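Local structure of hypothetical conserved protein (Thermus thermophilus, 3DZM) at residues A[73-78]-A[114-119]; A[84-89]-A[105-110]; A[157-162]-A[202-207]. The protein is of unknown function but forms an outer-membrane beta-barrel that binds a calcium ion. All coordinates share one frame; numbering follows the deposited sequence.

Contact 1 of 3, residues A[73-78]-A[114-119]; sequences GKFSEW and GGYTDP. With CA (calcium ion), chain D.
Ser76 pairs with Thr117 and Trp78 with Gly115, and each pair exchanges two backbone hydrogen bonds. In the first, Thr117 N reaches Ser76 O at 2.8 Å; in the second, Trp78 N reaches Gly115 O at 2.9 Å. With the axes 162° apart, this is an antiparallel ladder in which Glu77 and Tyr116 form the non-hydrogen-bonded pair between.

Aromatic side chains carry the non-polar contact. The Trp78 indole lies over Gly114, whose CA stands 3.4 Å from the centroid of the six-membered ring and 10° off its normal, a CH-pi contact. Phe75 and Tyr116 point the same way side by side, Phe75 CB lying 3.9 Å from Tyr116 CD1. A polar atom, Asp118 OD1, meets the Phe75 ring in plane at its edge, 3.3 Å from CE1.

Metal binding falls to Glu77. Its chain, CG anti to the backbone N (chi1 -173°), is extended, and OE2 binds the calcium ion at 2.7 Å; Asp52, Leu54 and Asp56 supply the other protein ligands. OE1 accepts a hydrogen bond from Trp66 NE1 and forms a salt bridge with Lys70.

The contact thus ties one end of the beta hairpin 76-90/100-117 to the calcium site. Helix 66-73 packs on Phe75 through Trp66 and Val69, and strand 127-148 flanks strand 100-117, bonding to Gly114 and Tyr116.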
loop_
_atom_site.group_PDB
_atom_site.type_symbol
_atom_site.label_atom_id
_atom_site.label_comp_id
_atom_site.label_asym_id
_atom_site.label_seq_id
_atom_site.Cartn_x
_atom_site.Cartn_y
_atom_site.Cartn_z
ATOM N N GLY A 73 10.864 26.473 4.039
ATOM C CA GLY A 73 10.393 26.391 5.417
ATOM C C GLY A 73 10.873 25.179 6.199
ATOM O O GLY A 73 10.506 24.999 7.356
ATOM N N LYS A 74 11.682 24.338 5.565
ATOM C CA LYS A 74 12.314 23.210 6.244
ATOM C C LYS A 74 11.296 22.176 6.827
ATOM O O LYS A 74 11.564 21.488 7.817
ATOM C CB LYS A 74 13.346 23.744 7.261
ATOM C CG LYS A 74 13.959 22.733 8.240
ATOM C CD LYS A 74 14.576 21.492 7.582
ATOM C CE LYS A 74 14.465 20.267 8.512
ATOM N NZ LYS A 74 13.055 19.763 8.690
ATOM N N PHE A 75 10.147 22.047 6.160
ATOM C CA PHE A 75 9.090 21.114 6.554
ATOM C C PHE A 75 9.442 19.643 6.297
ATOM O O PHE A 75 10.081 19.326 5.298
ATOM C CB PHE A 75 7.802 21.455 5.813
ATOM C CG PHE A 75 7.389 22.884 5.952
ATOM C CD1 PHE A 75 7.422 23.514 7.188
ATOM C CD2 PHE A 75 6.961 23.608 4.853
ATOM C CE1 PHE A 75 7.046 24.832 7.323
ATOM C CE2 PHE A 75 6.576 24.940 4.981
ATOM C CZ PHE A 75 6.620 25.548 6.217
ATOM N N SER A 76 9.004 18.753 7.195
ATOM C CA SER A 76 9.224 17.304 7.076
ATOM C C SER A 76 7.997 16.625 6.498
ATOM O O SER A 76 6.942 16.676 7.105
ATOM C CB SER A 76 9.476 16.668 8.447
ATOM O OG SER A 76 10.541 17.279 9.150
ATOM N N GLU A 77 8.145 15.979 5.344
ATOM C CA GLU A 77 7.067 15.218 4.735
ATOM C C GLU A 77 7.144 13.771 5.183
ATOM O O GLU A 77 8.224 13.232 5.429
ATOM C CB GLU A 77 7.152 15.291 3.217
ATOM C CG GLU A 77 5.971 14.670 2.465
ATOM C CD GLU A 77 5.969 15.005 0.960
ATOM O OE1 GLU A 77 6.494 16.077 0.557
ATOM O OE2 GLU A 77 5.421 14.203 0.177
ATOM N N TRP A 78 5.987 13.136 5.297
ATOM C CA TRP A 78 5.941 11.732 5.650
ATOM C C TRP A 78 4.663 11.155 4.979
ATOM O O TRP A 78 3.720 11.882 4.712
ATOM C CB TRP A 78 5.926 11.605 7.187
ATOM C CG TRP A 78 4.653 12.127 7.727
ATOM C CD1 TRP A 78 4.350 13.434 8.036
ATOM C CD2 TRP A 78 3.448 11.380 7.920
ATOM N NE1 TRP A 78 3.036 13.526 8.459
ATOM C CE2 TRP A 78 2.463 12.281 8.391
ATOM C CE3 TRP A 78 3.106 10.033 7.752
ATOM C CZ2 TRP A 78 1.168 11.873 8.689
ATOM C CZ3 TRP A 78 1.833 9.632 8.070
ATOM C CH2 TRP A 78 0.875 10.554 8.522
ATOM N N GLY A 114 -0.579 10.932 5.056
ATOM C CA GLY A 114 0.679 11.628 5.248
ATOM C C GLY A 114 0.457 13.112 5.389
ATOM O O GLY A 114 -0.643 13.563 5.661
ATOM N N GLY A 115 1.512 13.871 5.175
ATOM C CA GLY A 115 1.472 15.317 5.272
ATOM C C GLY A 115 2.844 15.806 5.684
ATOM O O GLY A 115 3.847 15.152 5.399
ATOM N N TYR A 116 2.895 16.946 6.363
ATOM C CA TYR A 116 4.166 17.497 6.819
ATOM C C TYR A 116 4.111 18.056 8.242
ATOM O O TYR A 116 3.044 18.379 8.766
ATOM C CB TYR A 116 4.646 18.575 5.859
ATOM C CG TYR A 116 3.712 19.738 5.784
ATOM C CD1 TYR A 116 3.957 20.895 6.517
ATOM C CD2 TYR A 116 2.566 19.683 4.994
ATOM C CE1 TYR A 116 3.091 21.976 6.466
ATOM C CE2 TYR A 116 1.689 20.761 4.935
ATOM C CZ TYR A 116 1.967 21.903 5.675
ATOM O OH TYR A 116 1.118 22.975 5.621
ATOM N N THR A 117 5.276 18.143 8.872
ATOM C CA THR A 117 5.370 18.797 10.159
ATOM C C THR A 117 6.286 19.974 10.014
ATOM O O THR A 117 7.077 20.061 9.072
ATOM C CB THR A 117 5.912 17.901 11.278
ATOM O OG1 THR A 117 7.322 17.715 11.107
ATOM C CG2 THR A 117 5.191 16.565 11.294
ATOM N N ASP A 118 6.165 20.874 10.976
ATOM C CA ASP A 118 6.862 22.133 10.941
ATOM C C ASP A 118 7.843 22.201 12.119
ATOM O O ASP A 118 7.557 22.851 13.131
ATOM C CB ASP A 118 5.820 23.242 10.981
ATOM C CG ASP A 118 6.414 24.589 11.239
ATOM O OD1 ASP A 118 7.396 24.953 10.560
ATOM O OD2 ASP A 118 5.881 25.281 12.126
ATOM N N PRO A 119 9.005 21.514 11.987
ATOM C CA PRO A 119 10.006 21.395 13.056
ATOM C C PRO A 119 10.754 22.712 13.229
ATOM O O PRO A 119 11.544 22.848 14.157
ATOM C CB PRO A 119 10.958 20.303 12.534
ATOM C CG PRO A 119 10.293 19.718 11.328
ATOM C CD PRO A 119 9.460 20.828 10.768
HETATM CA CA CA D . 7.107 14.477 -1.971
#

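Contact 2 of 3, residues A[84-89]-A[105-110]; sequences LSLDVL and FGVRYN
Leu84 with Tyr109, Leu86 with Val107 and Val88 with Phe105 are the hydrogen-bonded pairs of two nearly exactly antiparallel strands, whose directions differ by 176° and whose axes approach to 4.7 Å. Each pair exchanges two bonds; Leu84 N to Tyr109 O measures 2.7 Å and Phe105 N to Val88 O 3.2 Å. Ser85 with Arg108 and Asp87 with Gly106 are the alternating non-hydrogen-bonded pairs, so side chains segregate onto two faces.

One face is apolar. Val88 and Phe105 run side by side in the same direction, the ring tip CZ resting 3.8 Å from Val88 CB, with CE2 close to CG1. Next along, Leu86 CB meets Val107 CG1 at 4.0 Å.

The other face is polar, with Asp87 and Arg108 its charged pair. Their salt bridge is modelled too short for its exact geometry to be trusted; the two side chains cross at about a right angle. Arg108 NE makes a weak bond to Val107 O at 2.9 Å, an oxygen that also accepts Leu86 N. Asp87 has a second partner in Arg43, and Arg108 in Asp160, consistent with a charge network in the barrel interior.

The contact lies within the beta hairpin 76-90/100-117 and forms part of the barrel wall. Strand 40-50 continues the sheet beyond 84-89, and strand 127-148 beyond 105-110, where Leu135 and Leu139 extend the apolar face.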
loop_
_atom_site.group_PDB
_atom_site.type_symbol
_atom_site.label_atom_id
_atom_site.label_comp_id
_atom_site.label_asym_id
_atom_site.label_seq_id
_atom_site.Cartn_x
_atom_site.Cartn_y
_atom_site.Cartn_z
ATOM N N LEU A 84 -4.936 -3.888 3.400
ATOM C CA LEU A 84 -5.526 -5.185 3.706
ATOM C C LEU A 84 -5.917 -5.778 2.398
ATOM O O LEU A 84 -6.524 -5.122 1.558
ATOM C CB LEU A 84 -6.749 -5.034 4.595
ATOM C CG LEU A 84 -6.369 -5.000 6.067
ATOM C CD1 LEU A 84 -5.556 -3.770 6.312
ATOM C CD2 LEU A 84 -7.583 -4.993 6.933
ATOM N N SER A 85 -5.544 -7.026 2.209
ATOM C CA SER A 85 -5.770 -7.666 0.932
ATOM C C SER A 85 -6.278 -9.121 1.068
ATOM O O SER A 85 -5.969 -9.827 2.014
ATOM C CB SER A 85 -4.487 -7.589 0.085
ATOM O OG SER A 85 -3.798 -8.815 0.186
ATOM N N LEU A 86 -7.084 -9.543 0.107
ATOM C CA LEU A 86 -7.492 -10.926 -0.027
ATOM C C LEU A 86 -7.243 -11.377 -1.464
ATOM O O LEU A 86 -7.662 -10.698 -2.393
ATOM C CB LEU A 86 -8.973 -11.095 0.308
ATOM C CG LEU A 86 -9.435 -12.508 -0.040
ATOM C CD1 LEU A 86 -9.126 -13.472 1.096
ATOM C CD2 LEU A 86 -10.899 -12.517 -0.357
ATOM N N ASP A 87 -6.547 -12.505 -1.632
ATOM C CA ASP A 87 -6.218 -13.046 -2.945
ATOM C C ASP A 87 -6.715 -14.463 -3.078
ATOM O O ASP A 87 -6.471 -15.285 -2.215
ATOM C CB ASP A 87 -4.704 -13.149 -3.189
ATOM C CG ASP A 87 -3.961 -11.880 -2.943
ATOM O OD1 ASP A 87 -4.528 -10.808 -3.168
ATOM O OD2 ASP A 87 -2.782 -11.958 -2.545
ATOM N N VAL A 88 -7.363 -14.763 -4.196
ATOM C CA VAL A 88 -7.592 -16.137 -4.599
ATOM C C VAL A 88 -6.458 -16.526 -5.529
ATOM O O VAL A 88 -6.197 -15.813 -6.491
ATOM C CB VAL A 88 -8.951 -16.277 -5.307
ATOM C CG1 VAL A 88 -9.132 -17.686 -5.979
ATOM C CG2 VAL A 88 -10.074 -15.902 -4.323
ATOM N N LEU A 89 -5.775 -17.628 -5.198
ATOM C CA LEU A 89 -4.651 -18.180 -5.957
ATOM C C LEU A 89 -5.050 -19.473 -6.628
ATOM O O LEU A 89 -5.728 -20.273 -6.036
ATOM C CB LEU A 89 -3.512 -18.518 -5.002
ATOM C CG LEU A 89 -3.096 -17.404 -4.051
ATOM C CD1 LEU A 89 -2.921 -17.910 -2.650
ATOM C CD2 LEU A 89 -1.813 -16.813 -4.568
ATOM N N PHE A 105 -5.805 -13.210 -8.305
ATOM C CA PHE A 105 -6.521 -11.943 -8.344
ATOM C C PHE A 105 -7.107 -11.615 -6.961
ATOM O O PHE A 105 -7.387 -12.491 -6.149
ATOM C CB PHE A 105 -7.640 -12.004 -9.368
ATOM C CG PHE A 105 -8.710 -12.956 -9.007
ATOM C CD1 PHE A 105 -9.883 -12.508 -8.405
ATOM C CD2 PHE A 105 -8.552 -14.317 -9.252
ATOM C CE1 PHE A 105 -10.883 -13.407 -8.056
ATOM C CE2 PHE A 105 -9.558 -15.235 -8.911
ATOM C CZ PHE A 105 -10.720 -14.776 -8.303
ATOM N N GLY A 106 -7.326 -10.352 -6.687
ATOM C CA GLY A 106 -7.959 -10.057 -5.428
ATOM C C GLY A 106 -8.484 -8.654 -5.227
ATOM O O GLY A 106 -8.379 -7.775 -6.072
ATOM N N VAL A 107 -9.025 -8.461 -4.043
ATOM C CA VAL A 107 -9.596 -7.213 -3.590
ATOM C C VAL A 107 -8.653 -6.597 -2.512
ATOM O O VAL A 107 -7.936 -7.309 -1.816
ATOM C CB VAL A 107 -11.023 -7.531 -3.064
ATOM C CG1 VAL A 107 -10.938 -8.246 -1.727
ATOM C CG2 VAL A 107 -11.871 -6.307 -2.979
ATOM N N ARG A 108 -8.610 -5.276 -2.411
ATOM C CA ARG A 108 -7.750 -4.594 -1.407
ATOM C C ARG A 108 -8.504 -3.481 -0.696
ATOM O O ARG A 108 -9.445 -2.892 -1.245
ATOM C CB ARG A 108 -6.554 -3.883 -2.049
ATOM C CG ARG A 108 -5.532 -4.726 -2.702
ATOM C CD ARG A 108 -6.084 -5.414 -3.906
ATOM N NE ARG A 108 -5.847 -6.836 -3.698
ATOM C CZ ARG A 108 -4.971 -7.507 -4.404
ATOM N NH1 ARG A 108 -4.761 -8.777 -4.189
ATOM N NH2 ARG A 108 -4.327 -6.864 -5.350
ATOM N N TYR A 109 -8.073 -3.191 0.527
ATOM C CA TYR A 109 -8.531 -2.003 1.241
ATOM C C TYR A 109 -7.302 -1.293 1.775
ATOM O O TYR A 109 -6.555 -1.850 2.574
ATOM C CB TYR A 109 -9.510 -2.356 2.375
ATOM C CG TYR A 109 -10.605 -3.298 1.950
ATOM C CD1 TYR A 109 -11.845 -2.808 1.586
ATOM C CD2 TYR A 109 -10.393 -4.704 1.882
ATOM C CE1 TYR A 109 -12.878 -3.685 1.184
ATOM C CE2 TYR A 109 -11.414 -5.586 1.475
ATOM C CZ TYR A 109 -12.650 -5.060 1.132
ATOM O OH TYR A 109 -13.679 -5.860 0.724
ATOM N N ASN A 110 -7.086 -0.072 1.311
ATOM C CA ASN A 110 -5.933 0.717 1.717
ATOM C C ASN A 110 -6.224 1.894 2.627
ATOM O O ASN A 110 -7.178 2.667 2.425
ATOM C CB ASN A 110 -5.243 1.253 0.483
ATOM C CG ASN A 110 -3.841 1.724 0.764
ATOM O OD1 ASN A 110 -2.947 0.929 0.993
ATOM N ND2 ASN A 110 -3.636 3.018 0.714
#

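Contact 3 of 3, residues A[157-162]-A[202-207]; sequences LGVDYY and WVLKLR. With C8E ((hydroxyethyloxy)tri(ethyloxy)octane), chain F; C8E ((hydroxyethyloxy)tri(ethyloxy)octane), chain E.
Gly158 with Lys205 and Asp160 with Val203 each exchange two backbone hydrogen bonds, Lys205 N to Gly158 O being 2.7 Å, across antiparallel strands whose directions differ by 158°.

The aromatic centre of the contact is Tyr161 on Trp202, an edge-to-face pair with planes 53° apart. Tyr161 CD1 comes down over the indole, 3.5 Å from CE2, and CB of the same tyrosine makes a CH-pi contact with the six-membered ring. Val159 CG1 meets the indole at its edge, 3.9 Å from CE3, and Val159 CG2 touches Leu204 CD1 at 3.8 Å, so the apolar row continues along this face.

Two C8E detergent molecules lie against the same aromatic side chains. C5 of the chain F molecule lies over a face of the Tyr161 ring; C5 of the chain E molecule lies over the indole face opposite Tyr161. Trp202 N also donates to O12 of the latter at 3.2 Å. Such contacts are consistent with a lipid-facing surface, and a tyrosine and tryptophan here with the aromatic girdle of outer-membrane barrels.

On the other face the charged atoms of Asp160 and Lys205 do not touch. Water 2 bridges them, donating to Asp160 OD2 at 2.9 Å and accepting from Lys205 NZ at 3.1 Å; water 1 links OD1 to NZ, its bond to NZ being weak. Arg108 and Tyr20 also hold the carboxylate, and Tyr104 OH is hydrogen-bonded to NZ. Val203 CG2 reaches the edge of the Tyr162 ring.

Strand 127-148 bonds to the other edge of 157-162, away from 202-207, while strand 19-20 meets 202-207 through Phe19 and Tyr20.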
loop_
_atom_site.group_PDB
_atom_site.type_symbol
_atom_site.label_atom_id
_atom_site.label_comp_id
_atom_site.label_asym_id
_atom_site.label_seq_id
_atom_site.Cartn_x
_atom_site.Cartn_y
_atom_site.Cartn_z
ATOM N N LEU A 157 4.990 -10.654 -7.598
ATOM C CA LEU A 157 4.800 -9.471 -8.430
ATOM C C LEU A 157 3.334 -9.253 -8.799
ATOM O O LEU A 157 2.689 -10.151 -9.344
ATOM C CB LEU A 157 5.605 -9.587 -9.711
ATOM C CG LEU A 157 5.721 -8.358 -10.624
ATOM C CD1 LEU A 157 6.932 -8.508 -11.485
ATOM C CD2 LEU A 157 4.489 -8.161 -11.474
ATOM N N GLY A 158 2.811 -8.066 -8.500
ATOM C CA GLY A 158 1.453 -7.742 -8.883
ATOM C C GLY A 158 1.204 -6.279 -9.119
ATOM O O GLY A 158 2.080 -5.455 -8.914
ATOM N N VAL A 159 0.006 -5.952 -9.591
ATOM C CA VAL A 159 -0.392 -4.554 -9.844
ATOM C C VAL A 159 -1.775 -4.393 -9.266
ATOM O O VAL A 159 -2.609 -5.316 -9.361
ATOM C CB VAL A 159 -0.368 -4.202 -11.359
ATOM C CG1 VAL A 159 -1.045 -2.878 -11.607
ATOM C CG2 VAL A 159 1.117 -4.245 -11.966
ATOM N N ASP A 160 -2.006 -3.273 -8.586
ATOM C CA ASP A 160 -3.308 -3.017 -7.946
ATOM C C ASP A 160 -3.789 -1.703 -8.477
ATOM O O ASP A 160 -2.984 -0.796 -8.731
ATOM C CB ASP A 160 -3.196 -2.883 -6.423
ATOM C CG ASP A 160 -2.883 -4.192 -5.728
ATOM O OD1 ASP A 160 -3.067 -5.211 -6.396
ATOM O OD2 ASP A 160 -2.451 -4.203 -4.527
ATOM N N TYR A 161 -5.098 -1.582 -8.624
ATOM C CA TYR A 161 -5.685 -0.295 -8.939
ATOM C C TYR A 161 -6.616 0.150 -7.807
ATOM O O TYR A 161 -7.431 -0.634 -7.340
ATOM C CB TYR A 161 -6.471 -0.345 -10.245
ATOM C CG TYR A 161 -7.137 0.976 -10.515
ATOM C CD1 TYR A 161 -6.388 2.070 -10.939
ATOM C CD2 TYR A 161 -8.498 1.159 -10.294
ATOM C CE1 TYR A 161 -6.963 3.274 -11.164
ATOM C CE2 TYR A 161 -9.099 2.396 -10.531
ATOM C CZ TYR A 161 -8.319 3.437 -10.969
ATOM O OH TYR A 161 -8.875 4.666 -11.210
ATOM N N TYR A 162 -6.510 1.414 -7.395
ATOM C CA TYR A 162 -7.422 1.990 -6.393
ATOM C C TYR A 162 -8.348 3.085 -6.918
ATOM O O TYR A 162 -7.932 4.004 -7.620
ATOM C CB TYR A 162 -6.639 2.520 -5.193
ATOM C CG TYR A 162 -6.002 1.427 -4.365
ATOM C CD1 TYR A 162 -6.721 0.790 -3.363
ATOM C CD2 TYR A 162 -4.689 1.011 -4.600
ATOM C CE1 TYR A 162 -6.153 -0.203 -2.605
ATOM C CE2 TYR A 162 -4.110 0.008 -3.833
ATOM C CZ TYR A 162 -4.853 -0.591 -2.842
ATOM O OH TYR A 162 -4.320 -1.576 -2.068
ATOM N N TRP A 202 -2.422 3.551 -9.320
ATOM C CA TRP A 202 -1.833 2.303 -9.779
ATOM C C TRP A 202 -0.642 1.965 -8.900
ATOM O O TRP A 202 0.178 2.831 -8.594
ATOM C CB TRP A 202 -1.378 2.413 -11.230
ATOM C CG TRP A 202 -2.474 2.548 -12.223
ATOM C CD1 TRP A 202 -2.931 3.705 -12.775
ATOM C CD2 TRP A 202 -3.250 1.491 -12.794
ATOM N NE1 TRP A 202 -3.944 3.445 -13.660
ATOM C CE2 TRP A 202 -4.165 2.093 -13.701
ATOM C CE3 TRP A 202 -3.258 0.100 -12.643
ATOM C CZ2 TRP A 202 -5.097 1.347 -14.448
ATOM C CZ3 TRP A 202 -4.177 -0.655 -13.414
ATOM C CH2 TRP A 202 -5.080 -0.020 -14.290
ATOM N N VAL A 203 -0.553 0.721 -8.460
ATOM C CA VAL A 203 0.547 0.355 -7.592
ATOM C C VAL A 203 1.210 -0.906 -8.116
ATOM O O VAL A 203 0.557 -1.937 -8.242
ATOM C CB VAL A 203 0.083 0.157 -6.097
ATOM C CG1 VAL A 203 1.297 -0.033 -5.151
ATOM C CG2 VAL A 203 -0.768 1.319 -5.633
ATOM N N LEU A 204 2.500 -0.809 -8.430
ATOM C CA LEU A 204 3.346 -1.990 -8.645
ATOM C C LEU A 204 3.773 -2.663 -7.334
ATOM O O LEU A 204 4.291 -2.022 -6.437
ATOM C CB LEU A 204 4.596 -1.584 -9.396
ATOM C CG LEU A 204 5.444 -2.720 -9.941
ATOM C CD1 LEU A 204 4.684 -3.500 -10.987
ATOM C CD2 LEU A 204 6.713 -2.159 -10.528
ATOM N N LYS A 205 3.561 -3.960 -7.226
ATOM C CA LYS A 205 3.954 -4.684 -6.028
ATOM C C LYS A 205 5.015 -5.687 -6.416
ATOM O O LYS A 205 4.796 -6.522 -7.309
ATOM C CB LYS A 205 2.765 -5.424 -5.389
ATOM C CG LYS A 205 3.167 -6.535 -4.414
ATOM C CD LYS A 205 2.235 -7.741 -4.522
ATOM C CE LYS A 205 0.773 -7.360 -4.405
ATOM N NZ LYS A 205 -0.056 -8.521 -3.921
ATOM N N LEU A 206 6.149 -5.607 -5.729
ATOM C CA LEU A 206 7.299 -6.477 -5.958
ATOM C C LEU A 206 7.950 -6.896 -4.613
ATOM O O LEU A 206 8.630 -6.096 -3.970
ATOM C CB LEU A 206 8.262 -5.708 -6.837
ATOM C CG LEU A 206 9.546 -6.317 -7.395
ATOM C CD1 LEU A 206 9.373 -7.761 -7.816
ATOM C CD2 LEU A 206 9.972 -5.457 -8.560
ATOM N N ARG A 207 7.696 -8.126 -4.156
ATOM C CA ARG A 207 8.205 -8.554 -2.849
ATOM C C ARG A 207 8.961 -9.886 -2.868
ATOM O O ARG A 207 8.580 -10.780 -3.615
ATOM C CB ARG A 207 7.082 -8.644 -1.816
ATOM C CG ARG A 207 6.492 -7.343 -1.384
ATOM C CD ARG A 207 5.459 -7.575 -0.270
ATOM N NE ARG A 207 4.737 -6.356 0.094
ATOM C CZ ARG A 207 3.446 -6.145 -0.152
ATOM N NH1 ARG A 207 2.719 -7.077 -0.759
ATOM N NH2 ARG A 207 2.881 -4.993 0.204
HETATM C C1 C8E F . -7.556 -3.837 -12.159
HETATM C C2 C8E F . -8.605 -3.339 -13.180
HETATM C C3 C8E F . -9.504 -2.148 -12.774
HETATM C C4 C8E F . -9.799 -1.192 -13.944
HETATM C C5 C8E F . -9.427 0.295 -13.730
HETATM C C6 C8E F . -10.218 1.321 -14.573
HETATM C C7 C8E F . -10.329 2.713 -13.927
HETATM C C8 C8E F . -11.627 3.484 -14.240
HETATM O O9 C8E F . -12.166 4.191 -13.122
HETATM C C10 C8E F . -11.292 5.168 -12.559
HETATM C C11 C8E F . -11.795 5.825 -11.251
HETATM O O12 C8E F . -10.737 6.221 -10.365
HETATM C C13 C8E F . -10.457 7.619 -10.301
HETATM C C14 C8E F . -8.952 7.949 -10.264
HETATM O O15 C8E F . -8.574 8.537 -9.021
HETATM C C16 C8E F . -7.619 9.596 -9.052
HETATM C C17 C8E F . -6.179 9.125 -8.797
HETATM O O18 C8E F . -5.242 10.172 -8.563
HETATM C C19 C8E F . -4.599 10.042 -7.298
HETATM C C20 C8E F . -3.536 11.111 -6.992
HETATM O O21 C8E F . -3.920 11.903 -5.872
HETATM C C1 C8E E . 3.287 -0.397 -14.631
HETATM C C2 C8E E . 1.866 0.028 -14.236
HETATM C C3 C8E E . 1.691 1.546 -14.090
HETATM C C4 C8E E . 0.770 2.134 -15.171
HETATM C C5 C8E E . 0.100 3.459 -14.786
HETATM C C6 C8E E . 0.706 4.727 -15.410
HETATM C C7 C8E E . 1.390 5.631 -14.377
HETATM C C8 C8E E . 1.093 5.156 -12.949
HETATM O O9 C8E E . 1.052 6.186 -11.967
HETATM C C10 C8E E . -0.263 6.387 -11.466
HETATM C C11 C8E E . -0.278 7.000 -10.066
HETATM O O12 C8E E . -0.385 5.994 -9.076
HETATM C C13 C8E E . 0.045 6.436 -7.798
HETATM C C14 C8E E . 0.604 5.299 -6.938
HETATM O O15 C8E E . 1.911 5.628 -6.500
HETATM C C16 C8E E . 2.591 4.542 -5.905
HETATM C C17 C8E E . 2.021 4.268 -4.512
HETATM O O18 C8E E . 2.727 4.977 -3.507
HETATM C C19 C8E E . 2.311 6.317 -3.395
HETATM C C20 C8E E . 0.820 6.306 -3.081
HETATM O O21 C8E E . 0.615 6.216 -1.698
HETATM O O HOH W 1 -1.819 -7.622 -6.615
HETATM O O HOH W 2 -1.960 -6.382 -2.750
#

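Overall arrangement
Contacts 1 and 2 are made by the same two strands, 76-90 and 100-117, at places whose centres lie 32 Å apart: contact 2 in the barrel wall, contact 1 beside helix 66-73 at the calcium site, to which Glu77 belongs. Contact 3 joins strands 151-172 and 202-213 and lies nearest the chain's centre. Contacts 1 and 3 are partly buried, whereas contact 2 is a surface contact. All three are antiparallel ladders; their side-chain chemistry differs. Contact 1 combines metal binding with glycine-aromatic packing, while contacts 2 and 3 both divide into an apolar face and a polar one. Their polar faces meet across the interior, where Arg108 bridges to Asp160 and Tyr162 packs on Arg108 and Asn110.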